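Local coordinates for protein DNA polymerase sliding clamp 2 (Sulfolobus tokodaii, PDB 3AIZ) that serves as a subunit of a ring-shaped moving platform around DNA, tethering the DNA polymerase and other proteins to the template during high-speed replication, at residues E156-A161 with K197-I202; V166-E171 with S179-D184; V134-D139 with V220-N225; D145-L150 with V204-F209. All blocks are in the same frame, centred on the assembly; numbering follows the deposited sequence.

Interaction 1 of 4, residues E156-A161 with K197-I202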
loop_
_atom_site.group_PDB
_atom_site.type_symbol
_atom_site.label_atom_id
_atom_site.label_comp_id
_atom_site.label_asym_id
_atom_site.label_seq_id
_atom_site.Cartn_x
_atom_site.Cartn_y
_atom_site.Cartn_z
ATOM N N GLU A 156 23.224 23.271 -26.960
ATOM C CA GLU A 156 22.550 24.462 -27.462
ATOM C C GLU A 156 21.535 24.073 -28.528
ATOM O O GLU A 156 21.849 23.317 -29.446
ATOM C CB GLU A 156 23.553 25.443 -28.065
ATOM C CG GLU A 156 24.494 26.091 -27.069
ATOM C CD GLU A 156 25.404 27.112 -27.726
ATOM O OE1 GLU A 156 25.347 27.245 -28.968
ATOM O OE2 GLU A 156 26.172 27.783 -27.002
ATOM N N VAL A 157 20.319 24.593 -28.407
ATOM C CA VAL A 157 19.288 24.346 -29.405
ATOM C C VAL A 157 19.246 25.479 -30.417
ATOM O O VAL A 157 19.159 26.649 -30.046
ATOM C CB VAL A 157 17.893 24.226 -28.770
ATOM C CG1 VAL A 157 16.850 23.964 -29.842
ATOM C CG2 VAL A 157 17.874 23.124 -27.733
ATOM N N GLU A 158 19.310 25.132 -31.697
ATOM C CA GLU A 158 19.136 26.120 -32.751
ATOM C C GLU A 158 17.761 25.977 -33.388
ATOM O O GLU A 158 17.507 25.033 -34.135
ATOM C CB GLU A 158 20.224 25.989 -33.817
ATOM C CG GLU A 158 19.966 26.840 -35.051
ATOM C CD GLU A 158 21.117 26.815 -36.034
ATOM O OE1 GLU A 158 22.277 26.974 -35.596
ATOM O OE2 GLU A 158 20.861 26.645 -37.245
ATOM N N ILE A 159 16.872 26.913 -33.079
ATOM C CA ILE A 159 15.544 26.914 -33.672
ATOM C C ILE A 159 15.499 27.886 -34.847
ATOM O O ILE A 159 16.025 28.995 -34.771
ATOM C CB ILE A 159 14.453 27.264 -32.636
ATOM C CG1 ILE A 159 13.060 27.044 -33.229
ATOM C CG2 ILE A 159 14.612 28.693 -32.144
ATOM C CD1 ILE A 159 11.943 27.144 -32.212
ATOM N N SER A 160 14.882 27.454 -35.942
ATOM C CA SER A 160 14.789 28.274 -37.141
ATOM C C SER A 160 13.577 27.861 -37.961
ATOM O O SER A 160 13.140 26.715 -37.895
ATOM C CB SER A 160 16.059 28.141 -37.984
ATOM O OG SER A 160 16.193 26.829 -38.498
ATOM N N ALA A 161 13.036 28.792 -38.736
ATOM C CA ALA A 161 11.831 28.504 -39.501
ATOM C C ALA A 161 11.795 29.209 -40.848
ATOM O O ALA A 161 12.226 30.353 -40.976
ATOM C CB ALA A 161 10.591 28.859 -38.686
ATOM N N LYS A 197 15.991 32.674 -37.283
ATOM C CA LYS A 197 16.857 31.694 -36.642
ATOM C C LYS A 197 17.463 32.236 -35.352
ATOM O O LYS A 197 17.889 33.388 -35.292
ATOM C CB LYS A 197 17.965 31.253 -37.602
ATOM C CG LYS A 197 19.118 30.529 -36.931
ATOM C CD LYS A 197 19.827 29.596 -37.901
ATOM C CE LYS A 197 20.272 30.326 -39.160
ATOM N NZ LYS A 197 20.856 29.389 -40.161
ATOM N N ALA A 198 17.497 31.397 -34.322
ATOM C CA ALA A 198 18.068 31.784 -33.038
ATOM C C ALA A 198 18.597 30.568 -32.290
ATOM O O ALA A 198 18.233 29.432 -32.592
ATOM C CB ALA A 198 17.035 32.514 -32.198
ATOM N N VAL A 199 19.459 30.814 -31.310
ATOM C CA VAL A 199 20.021 29.747 -30.493
ATOM C C VAL A 199 19.676 29.979 -29.026
ATOM O O VAL A 199 19.700 31.112 -28.550
ATOM C CB VAL A 199 21.550 29.674 -30.647
ATOM C CG1 VAL A 199 22.116 28.528 -29.826
ATOM C CG2 VAL A 199 21.924 29.522 -32.109
ATOM N N TYR A 200 19.352 28.905 -28.311
ATOM C CA TYR A 200 19.008 29.010 -26.897
ATOM C C TYR A 200 19.642 27.892 -26.078
ATOM O O TYR A 200 20.000 26.844 -26.612
ATOM C CB TYR A 200 17.489 28.990 -26.708
ATOM C CG TYR A 200 16.763 30.032 -27.522
ATOM C CD1 TYR A 200 16.168 29.703 -28.731
ATOM C CD2 TYR A 200 16.679 31.348 -27.086
ATOM C CE1 TYR A 200 15.506 30.653 -29.480
ATOM C CE2 TYR A 200 16.019 32.306 -27.828
ATOM C CZ TYR A 200 15.434 31.953 -29.025
ATOM O OH TYR A 200 14.774 32.902 -29.769
ATOM N N SER A 201 19.775 28.125 -24.777
ATOM C CA SER A 201 20.321 27.126 -23.868
ATOM C C SER A 201 19.377 25.934 -23.737
ATOM O O SER A 201 18.185 26.105 -23.487
ATOM C CB SER A 201 20.576 27.743 -22.493
ATOM O OG SER A 201 20.994 26.762 -21.561
ATOM N N ILE A 202 19.912 24.728 -23.910
ATOM C CA ILE A 202 19.112 23.517 -23.770
ATOM C C ILE A 202 18.617 23.357 -22.340
ATOM O O ILE A 202 17.478 22.956 -22.111
ATOM C CB ILE A 202 19.895 22.255 -24.174
ATOM C CG1 ILE A 202 20.187 22.271 -25.672
ATOM C CG2 ILE A 202 19.115 21.001 -23.812
ATOM C CD1 ILE A 202 20.382 20.897 -26.262
#
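The ring of Y200 is met at its edge by I159, whose methyl CG2 lies near the ring plane, 3.4 Å from Y200 CE1. In I159, CG1 stands anti to the backbone N (chi1 -171°), and it is the CG2 branch that reaches the tyrosine. The ring's hydroxyl is held elsewhere, by a hydrogen bond to I226 O.

Both residues belong to an antiparallel ladder. V157 and Y200 form one hydrogen-bonded pair and I159 and A198 the next; the bond from Y200 N to V157 O measures 2.9 Å, as does that from A198 N to I159 O. Between them E158 faces V199 as a non-hydrogen-bonded pair, with E158 CA 3.4 Å from A198 O in a CA-H...O contact.

The two faces of the ladder differ in chemistry. On that of V157 and I159 the packing is apolar, and the side chains of V157 and I202 cross at about a right angle, V157 CG2 against I202 CG1. The face of E158 and K197 is mixed: E156 OE1 touches V199 CG1, and E158 OE2 lies against K197 CD while staying 4.0 Å from K197 NZ, beyond salt-bridge range.

Strand 165-172 continues the sheet beyond E158 and S160, S201 occupies the N-cap of helix 202-211, and L150 of helix 140-150 covers V157 and I202, as F222 of strand 218-223 does I159 and Y200.

Interaction 2 of 4, residues V166-E171 with S179-D184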
loop_
_atom_site.group_PDB
_atom_site.type_symbol
_atom_site.label_atom_id
_atom_site.label_comp_id
_atom_site.label_asym_id
_atom_site.label_seq_id
_atom_site.Cartn_x
_atom_site.Cartn_y
_atom_site.Cartn_z
ATOM N N VAL A 166 9.222 24.711 -38.917
ATOM C CA VAL A 166 10.056 25.112 -37.789
ATOM C C VAL A 166 11.018 23.977 -37.455
ATOM O O VAL A 166 10.607 22.828 -37.310
ATOM C CB VAL A 166 9.214 25.458 -36.544
ATOM C CG1 VAL A 166 10.117 25.848 -35.384
ATOM C CG2 VAL A 166 8.240 26.582 -36.857
ATOM N N THR A 167 12.300 24.306 -37.333
ATOM C CA THR A 167 13.335 23.297 -37.149
ATOM C C THR A 167 14.154 23.530 -35.882
ATOM O O THR A 167 14.582 24.648 -35.607
ATOM C CB THR A 167 14.294 23.268 -38.356
ATOM O OG1 THR A 167 13.557 22.973 -39.550
ATOM C CG2 THR A 167 15.375 22.221 -38.159
ATOM N N LEU A 168 14.365 22.465 -35.113
ATOM C CA LEU A 168 15.227 22.528 -33.937
ATOM C C LEU A 168 16.402 21.570 -34.108
ATOM O O LEU A 168 16.218 20.428 -34.526
ATOM C CB LEU A 168 14.444 22.189 -32.665
ATOM C CG LEU A 168 13.306 23.131 -32.262
ATOM C CD1 LEU A 168 12.060 22.870 -33.096
ATOM C CD2 LEU A 168 12.991 22.986 -30.784
ATOM N N SER A 169 17.606 22.035 -33.787
ATOM C CA SER A 169 18.814 21.243 -34.010
ATOM C C SER A 169 19.822 21.351 -32.871
ATOM O O SER A 169 20.033 22.427 -32.316
ATOM C CB SER A 169 19.487 21.659 -35.320
ATOM O OG SER A 169 18.647 21.408 -36.431
ATOM N N THR A 170 20.448 20.227 -32.537
ATOM C CA THR A 170 21.521 20.203 -31.550
ATOM C C THR A 170 22.611 19.223 -31.966
ATOM O O THR A 170 22.373 18.324 -32.773
ATOM C CB THR A 170 21.008 19.813 -30.152
ATOM O OG1 THR A 170 20.421 18.506 -30.201
ATOM C CG2 THR A 170 19.974 20.809 -29.669
ATOM N N GLU A 171 23.804 19.401 -31.409
ATOM C CA GLU A 171 24.940 18.549 -31.735
ATOM C C GLU A 171 25.878 18.423 -30.542
ATOM O O GLU A 171 26.274 19.424 -29.947
ATOM C CB GLU A 171 25.695 19.108 -32.946
ATOM C CG GLU A 171 26.862 18.246 -33.423
ATOM C CD GLU A 171 28.102 18.381 -32.551
ATOM O OE1 GLU A 171 28.350 19.493 -32.035
ATOM O OE2 GLU A 171 28.833 17.377 -32.390
ATOM N N SER A 179 14.557 17.913 -35.081
ATOM C CA SER A 179 13.120 17.701 -35.216
ATOM C C SER A 179 12.496 18.759 -36.118
ATOM O O SER A 179 13.010 19.872 -36.234
ATOM C CB SER A 179 12.439 17.709 -33.846
ATOM O OG SER A 179 12.681 18.924 -33.159
ATOM N N LEU A 180 11.387 18.402 -36.757
ATOM C CA LEU A 180 10.700 19.312 -37.665
ATOM C C LEU A 180 9.238 19.469 -37.273
ATOM O O LEU A 180 8.505 18.486 -37.159
ATOM C CB LEU A 180 10.796 18.804 -39.105
ATOM C CG LEU A 180 12.205 18.520 -39.630
ATOM C CD1 LEU A 180 12.146 17.918 -41.026
ATOM C CD2 LEU A 180 13.048 19.785 -39.621
ATOM N N LEU A 181 8.819 20.711 -37.067
ATOM C CA LEU A 181 7.433 20.999 -36.730
ATOM C C LEU A 181 6.756 21.728 -37.884
ATOM O O LEU A 181 7.247 22.751 -38.358
ATOM C CB LEU A 181 7.357 21.832 -35.450
ATOM C CG LEU A 181 8.148 21.284 -34.260
ATOM C CD1 LEU A 181 7.925 22.135 -33.021
ATOM C CD2 LEU A 181 7.775 19.837 -33.987
ATOM N N LYS A 182 5.632 21.188 -38.340
ATOM C CA LYS A 182 4.900 21.771 -39.458
ATOM C C LYS A 182 3.422 21.876 -39.107
ATOM O O LYS A 182 2.981 21.349 -38.086
ATOM C CB LYS A 182 5.081 20.916 -40.715
ATOM C CG LYS A 182 6.508 20.436 -40.933
ATOM C CD LYS A 182 6.646 19.596 -42.195
ATOM C CE LYS A 182 6.570 20.454 -43.448
ATOM N NZ LYS A 182 6.949 19.691 -44.672
ATOM N N GLN A 183 2.660 22.562 -39.953
ATOM C CA GLN A 183 1.221 22.680 -39.753
ATOM C C GLN A 183 0.574 21.303 -39.645
ATOM O O GLN A 183 0.923 20.385 -40.387
ATOM C CB GLN A 183 0.587 23.464 -40.903
ATOM C CG GLN A 183 -0.920 23.600 -40.799
ATOM C CD GLN A 183 -1.344 24.424 -39.601
ATOM O OE1 GLN A 183 -0.780 25.486 -39.333
ATOM N NE2 GLN A 183 -2.343 23.939 -38.873
ATOM N N ASP A 184 -0.363 21.166 -38.711
ATOM C CA ASP A 184 -1.084 19.910 -38.503
ATOM C C ASP A 184 -0.163 18.763 -38.097
ATOM O O ASP A 184 -0.585 17.608 -38.049
ATOM C CB ASP A 184 -1.873 19.521 -39.756
ATOM C CG ASP A 184 -2.961 20.519 -40.094
ATOM O OD1 ASP A 184 -3.348 21.310 -39.208
ATOM O OD2 ASP A 184 -3.432 20.510 -41.252
#
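L181, V166 and L168 have most of the buried surface here, and all three stand on the same face of a beta hairpin. L181 and V166 form a hydrogen-bonded antiparallel pair in which the backbone is gripped twice: V166 N donates to L181 O at 2.8 Å, and L181 N returns the bond to V166 O in an almost straight line, 179° at the hydrogen. Their side chains begin to touch at the root, V166 CB lying 4.2 Å from L181 CB.

L168 comes in from the next hydrogen-bonded pair. Its CD1 reaches diagonally to L181 CD1, again at 4.2 Å, and L181 thus touches both V166 and L168. Directly across from L168 is S179; its OG lies 3.7 Å from L168 CB, a polar atom set against hydrocarbon, and it has a weak hydrogen bond to Y177 OH. The backbone bonds of this second pair are longer, 3.1 Å for L168 N to S179 O.

The reverse face has T167 beside L180, pointing the same way, with L180 CD2 3.7 Å from T167 CG2.

The hairpin thus has one buried face and one partly exposed. I146 of helix 140-150 packs on L168 and L181, while L190 of strand 186-192 reaches V166. Strand 156-161 flanks the hairpin along T167 and S169, and on its far edge S179 and L180 pair with an antiparallel strand of the PCNA3 chain, which carries the sheet across the subunit interface.

Interaction 3 of 4, residues V134-D139 with V220-N225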
loop_
_atom_site.group_PDB
_atom_site.type_symbol
_atom_site.label_atom_id
_atom_site.label_comp_id
_atom_site.label_asym_id
_atom_site.label_seq_id
_atom_site.Cartn_x
_atom_site.Cartn_y
_atom_site.Cartn_z
ATOM N N VAL A 134 8.467 34.908 -35.904
ATOM C CA VAL A 134 7.868 33.584 -35.993
ATOM C C VAL A 134 7.072 33.239 -34.741
ATOM O O VAL A 134 7.579 33.340 -33.625
ATOM C CB VAL A 134 8.941 32.498 -36.204
ATOM C CG1 VAL A 134 8.302 31.120 -36.233
ATOM C CG2 VAL A 134 9.716 32.760 -37.485
ATOM N N THR A 135 5.822 32.836 -34.935
ATOM C CA THR A 135 4.992 32.355 -33.839
ATOM C C THR A 135 4.280 31.072 -34.249
ATOM O O THR A 135 3.804 30.950 -35.375
ATOM C CB THR A 135 3.937 33.397 -33.407
ATOM O OG1 THR A 135 3.089 33.718 -34.517
ATOM C CG2 THR A 135 4.609 34.665 -32.902
ATOM N N PHE A 136 4.222 30.111 -33.336
ATOM C CA PHE A 136 3.482 28.883 -33.587
ATOM C C PHE A 136 2.799 28.387 -32.320
ATOM O O PHE A 136 3.246 28.673 -31.211
ATOM C CB PHE A 136 4.387 27.799 -34.181
ATOM C CG PHE A 136 5.549 27.418 -33.306
ATOM C CD1 PHE A 136 6.774 28.049 -33.445
ATOM C CD2 PHE A 136 5.422 26.418 -32.357
ATOM C CE1 PHE A 136 7.847 27.693 -32.647
ATOM C CE2 PHE A 136 6.492 26.059 -31.557
ATOM C CZ PHE A 136 7.705 26.696 -31.704
ATOM N N THR A 137 1.706 27.654 -32.494
ATOM C CA THR A 137 0.953 27.135 -31.363
ATOM C C THR A 137 0.917 25.615 -31.409
ATOM O O THR A 137 0.766 25.022 -32.476
ATOM C CB THR A 137 -0.485 27.687 -31.345
ATOM O OG1 THR A 137 -0.455 29.109 -31.521
ATOM C CG2 THR A 137 -1.168 27.360 -30.024
ATOM N N THR A 138 1.067 24.987 -30.249
ATOM C CA THR A 138 1.063 23.533 -30.169
ATOM C C THR A 138 0.732 23.066 -28.759
ATOM O O THR A 138 0.871 23.821 -27.798
ATOM C CB THR A 138 2.423 22.945 -30.585
ATOM O OG1 THR A 138 2.373 21.516 -30.498
ATOM C CG2 THR A 138 3.527 23.464 -29.679
ATOM N N ASP A 139 0.289 21.819 -28.641
ATOM C CA ASP A 139 0.012 21.232 -27.339
ATOM C C ASP A 139 1.315 21.064 -26.565
ATOM O O ASP A 139 2.330 20.654 -27.127
ATOM C CB ASP A 139 -0.696 19.887 -27.496
ATOM C CG ASP A 139 -1.133 19.298 -26.168
ATOM O OD1 ASP A 139 -2.315 19.470 -25.800
ATOM O OD2 ASP A 139 -0.295 18.665 -25.492
ATOM N N VAL A 220 4.519 29.781 -28.954
ATOM C CA VAL A 220 5.950 30.053 -28.950
ATOM C C VAL A 220 6.294 31.085 -30.014
ATOM O O VAL A 220 5.946 30.922 -31.181
ATOM C CB VAL A 220 6.769 28.777 -29.209
ATOM C CG1 VAL A 220 8.254 29.099 -29.251
ATOM C CG2 VAL A 220 6.473 27.731 -28.146
ATOM N N GLY A 221 6.973 32.150 -29.604
ATOM C CA GLY A 221 7.377 33.194 -30.526
ATOM C C GLY A 221 8.857 33.493 -30.428
ATOM O O GLY A 221 9.442 33.428 -29.349
ATOM N N PHE A 222 9.469 33.816 -31.564
ATOM C CA PHE A 222 10.876 34.195 -31.592
ATOM C C PHE A 222 11.219 34.886 -32.906
ATOM O O PHE A 222 10.363 35.044 -33.774
ATOM C CB PHE A 222 11.776 32.972 -31.384
ATOM C CG PHE A 222 11.821 32.040 -32.561
ATOM C CD1 PHE A 222 12.896 32.059 -33.435
ATOM C CD2 PHE A 222 10.792 31.143 -32.795
ATOM C CE1 PHE A 222 12.943 31.201 -34.519
ATOM C CE2 PHE A 222 10.832 30.283 -33.877
ATOM C CZ PHE A 222 11.909 30.313 -34.741
ATOM N N GLY A 223 12.473 35.299 -33.040
ATOM C CA GLY A 223 12.940 35.950 -34.249
ATOM C C GLY A 223 14.447 35.849 -34.359
ATOM O O GLY A 223 15.081 35.145 -33.576
ATOM N N ASN A 224 15.024 36.550 -35.329
ATOM C CA ASN A 224 16.468 36.503 -35.532
ATOM C C ASN A 224 17.256 37.000 -34.329
ATOM O O ASN A 224 17.315 38.200 -34.066
ATOM C CB ASN A 224 16.874 37.280 -36.784
ATOM C CG ASN A 224 16.849 36.425 -38.033
ATOM O OD1 ASN A 224 15.793 35.960 -38.459
ATOM N ND2 ASN A 224 18.019 36.210 -38.625
ATOM N N ASN A 225 17.859 36.065 -33.602
ATOM C CA ASN A 225 18.710 36.398 -32.466
ATOM C C ASN A 225 18.026 37.298 -31.439
ATOM O O ASN A 225 18.663 38.159 -30.834
ATOM C CB ASN A 225 20.014 37.032 -32.950
ATOM C CG ASN A 225 20.818 36.103 -33.842
ATOM O OD1 ASN A 225 20.638 34.884 -33.814
ATOM N ND2 ASN A 225 21.715 36.674 -34.637
#
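V134 O is approached by two neighbours of the opposite strand: F222 N donates a hydrogen bond to it at 2.8 Å, and G221 CA adds a CA-H...O contact. The pattern is an antiparallel beta ladder within the C-terminal domain of the PCNA fold, with V134 and F222 as one hydrogen-bonded pair and F136 and V220 as the other. The second pair repeats the scheme: V220 N donates to F136 O at 2.8 Å, nearly straight (173° at the hydrogen), while V220 O takes F136 N and also faces T135 CA.

Each hydrogen-bonded pair couples one aromatic ring to one valine, with the roles exchanged between strands. F136 lies beside V220, pointing the same way, and its ring turns a face to V220 CB, which sits 3.7 Å from the ring centroid, displaced toward the rim, in a CH-pi contact. Here F136 CG occupies the crowded position between backbone N and carbonyl carbon (chi1 60°), which starts the ring off over the neighbouring strand. F222 does the same over V134, whose CB is 4.1 Å from the F222 centroid.

The face bearing T135 is thinner, for its partner G221 has no side chain; T135 CG2 comes no nearer to that residue than 3.9 Å, at G221 CA. Around the pair, strand 186-192 flanks 134-138 and sends L187 and L190 against F136, while M228 of strand 226-233 packs on V220 and F222. The two phenyl groups themselves meet rim to rim, F136 CE1 lying 4.1 Å from F222 CE2.

Interaction 4 of 4, residues D145-L150 with V204-F209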
loop_
_atom_site.group_PDB
_atom_site.type_symbol
_atom_site.label_atom_id
_atom_site.label_comp_id
_atom_site.label_asym_id
_atom_site.label_seq_id
_atom_site.Cartn_x
_atom_site.Cartn_y
_atom_site.Cartn_z
ATOM N N ASP A 145 7.920 16.488 -25.071
ATOM C CA ASP A 145 8.600 15.419 -25.796
ATOM C C ASP A 145 9.913 15.916 -26.392
ATOM O O ASP A 145 10.937 15.238 -26.316
ATOM C CB ASP A 145 7.700 14.852 -26.897
ATOM C CG ASP A 145 6.548 14.033 -26.345
ATOM O OD1 ASP A 145 6.660 13.543 -25.201
ATOM O OD2 ASP A 145 5.532 13.874 -27.057
ATOM N N ILE A 146 9.877 17.105 -26.985
ATOM C CA ILE A 146 11.072 17.719 -27.554
ATOM C C ILE A 146 12.108 18.009 -26.470
ATOM O O ILE A 146 13.312 17.915 -26.707
ATOM C CB ILE A 146 10.734 19.020 -28.305
ATOM C CG1 ILE A 146 9.863 18.715 -29.525
ATOM C CG2 ILE A 146 12.003 19.742 -28.724
ATOM C CD1 ILE A 146 9.508 19.936 -30.340
ATOM N N ALA A 147 11.634 18.356 -25.278
ATOM C CA ALA A 147 12.523 18.603 -24.151
ATOM C C ALA A 147 13.262 17.323 -23.772
ATOM O O ALA A 147 14.456 17.347 -23.477
ATOM C CB ALA A 147 11.742 19.141 -22.965
ATOM N N ARG A 148 12.541 16.207 -23.782
ATOM C CA ARG A 148 13.136 14.905 -23.513
ATOM C C ARG A 148 14.195 14.574 -24.562
ATOM O O ARG A 148 15.278 14.087 -24.235
ATOM C CB ARG A 148 12.060 13.822 -23.497
ATOM C CG ARG A 148 12.600 12.409 -23.625
ATOM C CD ARG A 148 11.579 11.512 -24.295
ATOM N NE ARG A 148 11.168 12.048 -25.590
ATOM C CZ ARG A 148 10.099 11.639 -26.264
ATOM N NH1 ARG A 148 9.323 10.686 -25.765
ATOM N NH2 ARG A 148 9.801 12.188 -27.434
ATOM N N ASP A 149 13.873 14.836 -25.824
ATOM C CA ASP A 149 14.818 14.623 -26.911
ATOM C C ASP A 149 16.087 15.431 -26.677
ATOM O O ASP A 149 17.193 14.898 -26.731
ATOM C CB ASP A 149 14.195 15.018 -28.250
ATOM C CG ASP A 149 13.014 14.148 -28.624
ATOM O OD1 ASP A 149 12.795 13.117 -27.953
ATOM O OD2 ASP A 149 12.307 14.493 -29.593
ATOM N N LEU A 150 15.914 16.723 -26.413
ATOM C CA LEU A 150 17.043 17.624 -26.208
ATOM C C LEU A 150 17.894 17.215 -25.008
ATOM O O LEU A 150 19.109 17.408 -25.008
ATOM C CB LEU A 150 16.553 19.065 -26.044
ATOM C CG LEU A 150 15.856 19.662 -27.270
ATOM C CD1 LEU A 150 15.199 20.992 -26.933
ATOM C CD2 LEU A 150 16.831 19.812 -28.428
ATOM N N VAL A 204 17.783 25.594 -20.219
ATOM C CA VAL A 204 16.650 26.472 -19.971
ATOM C C VAL A 204 15.439 26.086 -20.811
ATOM O O VAL A 204 14.327 25.972 -20.297
ATOM C CB VAL A 204 17.009 27.938 -20.250
ATOM C CG1 VAL A 204 15.847 28.844 -19.879
ATOM C CG2 VAL A 204 18.260 28.325 -19.481
ATOM N N LEU A 205 15.661 25.884 -22.105
ATOM C CA LEU A 205 14.580 25.532 -23.015
ATOM C C LEU A 205 13.922 24.218 -22.602
ATOM O O LEU A 205 12.713 24.042 -22.747
ATOM C CB LEU A 205 15.103 25.436 -24.449
ATOM C CG LEU A 205 14.043 25.498 -25.547
ATOM C CD1 LEU A 205 13.345 26.847 -25.513
ATOM C CD2 LEU A 205 14.663 25.249 -26.911
ATOM N N LYS A 206 14.728 23.298 -22.083
ATOM C CA LYS A 206 14.236 22.005 -21.624
ATOM C C LYS A 206 13.297 22.171 -20.432
ATOM O O LYS A 206 12.163 21.696 -20.453
ATOM C CB LYS A 206 15.408 21.101 -21.241
ATOM C CG LYS A 206 15.018 19.692 -20.831
ATOM C CD LYS A 206 16.118 19.047 -19.999
ATOM C CE LYS A 206 17.484 19.236 -20.642
ATOM N NZ LYS A 206 18.580 18.659 -19.811
ATOM N N ASP A 207 13.780 22.850 -19.396
ATOM C CA ASP A 207 12.989 23.095 -18.192
ATOM C C ASP A 207 11.655 23.762 -18.510
ATOM O O ASP A 207 10.604 23.318 -18.046
ATOM C CB ASP A 207 13.774 23.958 -17.201
ATOM C CG ASP A 207 14.983 23.242 -16.635
ATOM O OD1 ASP A 207 15.132 22.028 -16.892
ATOM O OD2 ASP A 207 15.780 23.895 -15.929
ATOM N N VAL A 208 11.707 24.831 -19.297
ATOM C CA VAL A 208 10.505 25.557 -19.690
ATOM C C VAL A 208 9.537 24.662 -20.455
ATOM O O VAL A 208 8.376 24.518 -20.070
ATOM C CB VAL A 208 10.847 26.786 -20.557
ATOM C CG1 VAL A 208 9.575 27.439 -21.079
ATOM C CG2 VAL A 208 11.675 27.781 -19.762
ATOM N N PHE A 209 10.021 24.064 -21.539
ATOM C CA PHE A 209 9.201 23.192 -22.374
ATOM C C PHE A 209 8.479 22.125 -21.561
ATOM O O PHE A 209 7.296 21.865 -21.775
ATOM C CB PHE A 209 10.055 22.538 -23.462
ATOM C CG PHE A 209 10.170 23.357 -24.715
ATOM C CD1 PHE A 209 10.074 24.737 -24.666
ATOM C CD2 PHE A 209 10.378 22.747 -25.941
ATOM C CE1 PHE A 209 10.178 25.493 -25.817
ATOM C CE2 PHE A 209 10.485 23.498 -27.095
ATOM C CZ PHE A 209 10.385 24.872 -27.034
#
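A147 and K206 mark the close part of this helix pair, where their CA atoms come within 4.6 Å although the short axes stay 8.4 Å apart. The small side chain of A147 permits the approach: its CB lies 3.6 Å from K206 O and 3.8 Å from F209 CB. In return, K206 CG, set anti to the backbone N (chi1 -176°), rests 3.6 Å from A147 O.

Toward the sheet the fit slackens. L150 CD1 and L205 CD2 are 4.3 Å apart, and I146 CG2 lies at the edge of the F209 ring, 4.4 Å from F209 CE2. The side marked by K206 is partly exposed, and there the lysine packs also on S151.

R148 leaves its helix on the side away from 204-209, forming a salt bridge to D149 and a long, charge-only link to D145; K206 instead enters the contact through its alkyl chain. D149 OD2 is hydrogen-bonded to Y105 of the PCNA3 chain. The helices, whose short segments run in directions 150° apart, meet through carbon contacts, some of them against backbone carbonyl oxygens; with neither hydrogen bond nor salt bridge between the segments, shape and burial of carbon probably hold them together.

In the fold
Followed from the N terminus, the four contacts make a concentric series in which none cross. Strand 134-138 opens the outermost loop, which interaction 3 closes at 220-225. Helix 140-150 comes next, and interaction 4 closes its loop at 204-209. Within that, interaction 1 joins 156-161 to 197-202, and at the centre lies the short hairpin loop of interaction 2. Interactions 1 and 2 lie on adjacent strands of one sheet, about 10 Å apart between centres, while L150 and I146 bring the helix pair against both. Interactions 3 and 4 do not touch directly. This C-terminal domain illustrates how nested closures can bring strands and two helices of a domain together.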